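Local coordinates for short chain dehydrogenase/reductase (Acinetobacter baumannii, PDB 4IUY), which probably catalyses NAD(P)-dependent oxidation or reduction, as other Rossmann-fold short-chain dehydrogenases/reductases do, at residues Asp27-Ile32 with Gln78-Ala83. Sequence-based numbering, arbitrary orientation.
Sequences DKYILI and QVYTFA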
loop_
_atom_site.group_PDB
_atom_site.type_symbol
_atom_site.label_atom_id
_atom_site.label_comp_id
_atom_site.label_asym_id
_atom_site.label_seq_id
_atom_site.Cartn_x
_atom_site.Cartn_y
_atom_site.Cartn_z
ATOM N N ASP D 27 6.162 26.223 -25.028
ATOM C CA ASP D 27 7.427 26.011 -25.751
ATOM C C ASP D 27 8.211 24.760 -25.361
ATOM O O ASP D 27 9.258 24.471 -25.936
ATOM C CB ASP D 27 8.331 27.246 -25.663
ATOM C CG ASP D 27 7.689 28.472 -26.261
ATOM O OD1 ASP D 27 7.111 28.376 -27.369
ATOM O OD2 ASP D 27 7.740 29.531 -25.602
ATOM N N LYS D 28 7.718 24.024 -24.377
ATOM C CA LYS D 28 8.332 22.749 -24.020
ATOM C C LYS D 28 8.119 21.781 -25.176
ATOM O O LYS D 28 7.267 22.008 -26.048
ATOM C CB LYS D 28 7.717 22.176 -22.735
ATOM C CG LYS D 28 8.035 22.956 -21.464
ATOM C CD LYS D 28 7.401 22.288 -20.227
ATOM C CE LYS D 28 7.590 23.088 -18.933
ATOM N NZ LYS D 28 9.030 23.227 -18.504
ATOM N N TYR D 29 8.919 20.725 -25.212
ATOM C CA TYR D 29 8.658 19.642 -26.133
ATOM C C TYR D 29 8.166 18.431 -25.353
ATOM O O TYR D 29 8.835 17.947 -24.423
ATOM C CB TYR D 29 9.893 19.324 -26.990
ATOM C CG TYR D 29 10.099 20.278 -28.167
ATOM C CD1 TYR D 29 9.689 19.919 -29.451
ATOM C CD2 TYR D 29 10.730 21.508 -28.009
ATOM C CE1 TYR D 29 9.876 20.762 -30.537
ATOM C CE2 TYR D 29 10.938 22.367 -29.106
ATOM C CZ TYR D 29 10.499 21.985 -30.371
ATOM O OH TYR D 29 10.670 22.814 -31.483
ATOM N N ILE D 30 6.969 17.980 -25.708
ATOM C CA ILE D 30 6.346 16.834 -25.075
ATOM C C ILE D 30 6.409 15.598 -25.982
ATOM O O ILE D 30 5.884 15.612 -27.095
ATOM C CB ILE D 30 4.868 17.109 -24.772
ATOM C CG1 ILE D 30 4.679 18.509 -24.170
ATOM C CG2 ILE D 30 4.318 16.012 -23.837
ATOM C CD1 ILE D 30 5.369 18.722 -22.825
ATOM N N LEU D 31 7.058 14.533 -25.517
ATOM C CA LEU D 31 7.104 13.288 -26.281
ATOM C C LEU D 31 6.011 12.344 -25.788
ATOM O O LEU D 31 5.951 12.018 -24.612
ATOM C CB LEU D 31 8.472 12.615 -26.186
ATOM C CG LEU D 31 8.647 11.236 -26.843
ATOM C CD1 LEU D 31 8.157 11.234 -28.290
ATOM C CD2 LEU D 31 10.119 10.838 -26.824
ATOM N N ILE D 32 5.130 11.944 -26.692
ATOM C CA ILE D 32 3.982 11.117 -26.360
ATOM C C ILE D 32 4.022 9.828 -27.149
ATOM O O ILE D 32 3.913 9.860 -28.372
ATOM C CB ILE D 32 2.668 11.851 -26.682
ATOM C CG1 ILE D 32 2.658 13.205 -25.971
ATOM C CG2 ILE D 32 1.439 11.008 -26.278
ATOM C CD1 ILE D 32 1.559 14.126 -26.441
ATOM N N GLN D 78 4.948 23.409 -32.932
ATOM C CA GLN D 78 5.735 22.426 -33.676
ATOM C C GLN D 78 5.197 21.006 -33.466
ATOM O O GLN D 78 4.828 20.630 -32.333
ATOM C CB GLN D 78 7.200 22.484 -33.235
ATOM C CG GLN D 78 7.856 23.818 -33.533
ATOM C CD GLN D 78 7.732 24.150 -35.004
ATOM O OE1 GLN D 78 6.985 25.066 -35.386
ATOM N NE2 GLN D 78 8.447 23.394 -35.849
ATOM N N VAL D 79 5.101 20.228 -34.547
ATOM C CA VAL D 79 4.717 18.813 -34.426
ATOM C C VAL D 79 5.682 17.920 -35.206
ATOM O O VAL D 79 5.911 18.121 -36.382
ATOM C CB VAL D 79 3.291 18.529 -34.949
ATOM C CG1 VAL D 79 2.919 17.096 -34.682
ATOM C CG2 VAL D 79 2.291 19.426 -34.294
ATOM N N TYR D 80 6.235 16.921 -34.540
ATOM C CA TYR D 80 7.066 15.936 -35.206
ATOM C C TYR D 80 6.363 14.585 -35.060
ATOM O O TYR D 80 5.857 14.267 -34.003
ATOM C CB TYR D 80 8.448 15.887 -34.574
ATOM C CG TYR D 80 9.245 17.162 -34.732
ATOM C CD1 TYR D 80 10.138 17.320 -35.791
ATOM C CD2 TYR D 80 9.103 18.223 -33.818
ATOM C CE1 TYR D 80 10.878 18.492 -35.947
ATOM C CE2 TYR D 80 9.839 19.413 -33.968
ATOM C CZ TYR D 80 10.734 19.538 -35.034
ATOM O OH TYR D 80 11.482 20.705 -35.200
ATOM N N THR D 81 6.227 13.848 -36.154
ATOM C CA THR D 81 5.654 12.512 -36.080
ATOM C C THR D 81 6.716 11.450 -36.400
ATOM O O THR D 81 7.628 11.689 -37.168
ATOM C CB THR D 81 4.445 12.368 -37.000
ATOM O OG1 THR D 81 4.856 12.521 -38.363
ATOM C CG2 THR D 81 3.405 13.411 -36.650
ATOM N N PHE D 82 6.615 10.301 -35.748
ATOM C CA PHE D 82 7.512 9.182 -35.985
ATOM C C PHE D 82 6.768 7.852 -35.960
ATOM O O PHE D 82 6.064 7.528 -35.001
ATOM C CB PHE D 82 8.614 9.141 -34.931
ATOM C CG PHE D 82 9.575 10.286 -35.005
ATOM C CD1 PHE D 82 10.588 10.297 -35.970
ATOM C CD2 PHE D 82 9.484 11.351 -34.113
ATOM C CE1 PHE D 82 11.502 11.356 -36.044
ATOM C CE2 PHE D 82 10.396 12.412 -34.175
ATOM C CZ PHE D 82 11.407 12.415 -35.150
ATOM N N ALA D 83 6.954 7.069 -37.009
ATOM C CA ALA D 83 6.456 5.705 -37.038
ATOM C C ALA D 83 7.515 4.788 -36.441
ATOM O O ALA D 83 8.677 4.841 -36.849
ATOM C CB ALA D 83 6.160 5.291 -38.467
#
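Tyr29 reaches Gln78 and Tyr80 with the far end of its side chain, and the closest approaches use different atoms, CE1 toward Tyr80 and OH toward Gln78. CE1 of Tyr29 comes to 3.7 Å from CE2 of Tyr80, which approaches the rim of the Tyr29 ring close to the ring plane; the two side chains run at a slant to each other instead of stacking. Beyond CZ, the phenol oxygen OH of Tyr29 meets the aliphatic part of Gln78, 3.6 Å from CG and 3.9 Å from CB. The Tyr29 and Gln78 side chains run alongside each other in the same direction, with the ring and amide planes 67° apart. Gln78 bends at its second torsion (chi2 -56°), turning the amide away from the tyrosine, and no hydrogen bond joins the two segments.

The pair illustrates how strands that are not neighbours can still meet over one face of a sheet. In the parallel Rossmann sheet of this dehydrogenase, strand 53-58 lies between 29-32 and 79-83, and the CA atoms of Tyr29 and Gln78 are 8.6 Å apart. The Tyr29 side chain spans most of that interval to meet CB and CG of Gln78; with CG anti to the carbonyl carbon (chi1 -80°), the ring is carried toward 78-83.

Asn53 OD1 accepts a hydrogen bond from the backbone N of Gln78 while its backbone bonds to Lys28 and Ile30, consistent with Asn53 tying the two segments together. Val104 touches both tyrosines, Leu99 of helix 89-101 packs on Tyr80, and a weak hydrogen bond links Tyr80 OH to Glu102 OE1, while Asp107 OD2 accepts a hydrogen bond from the backbone N of Tyr29.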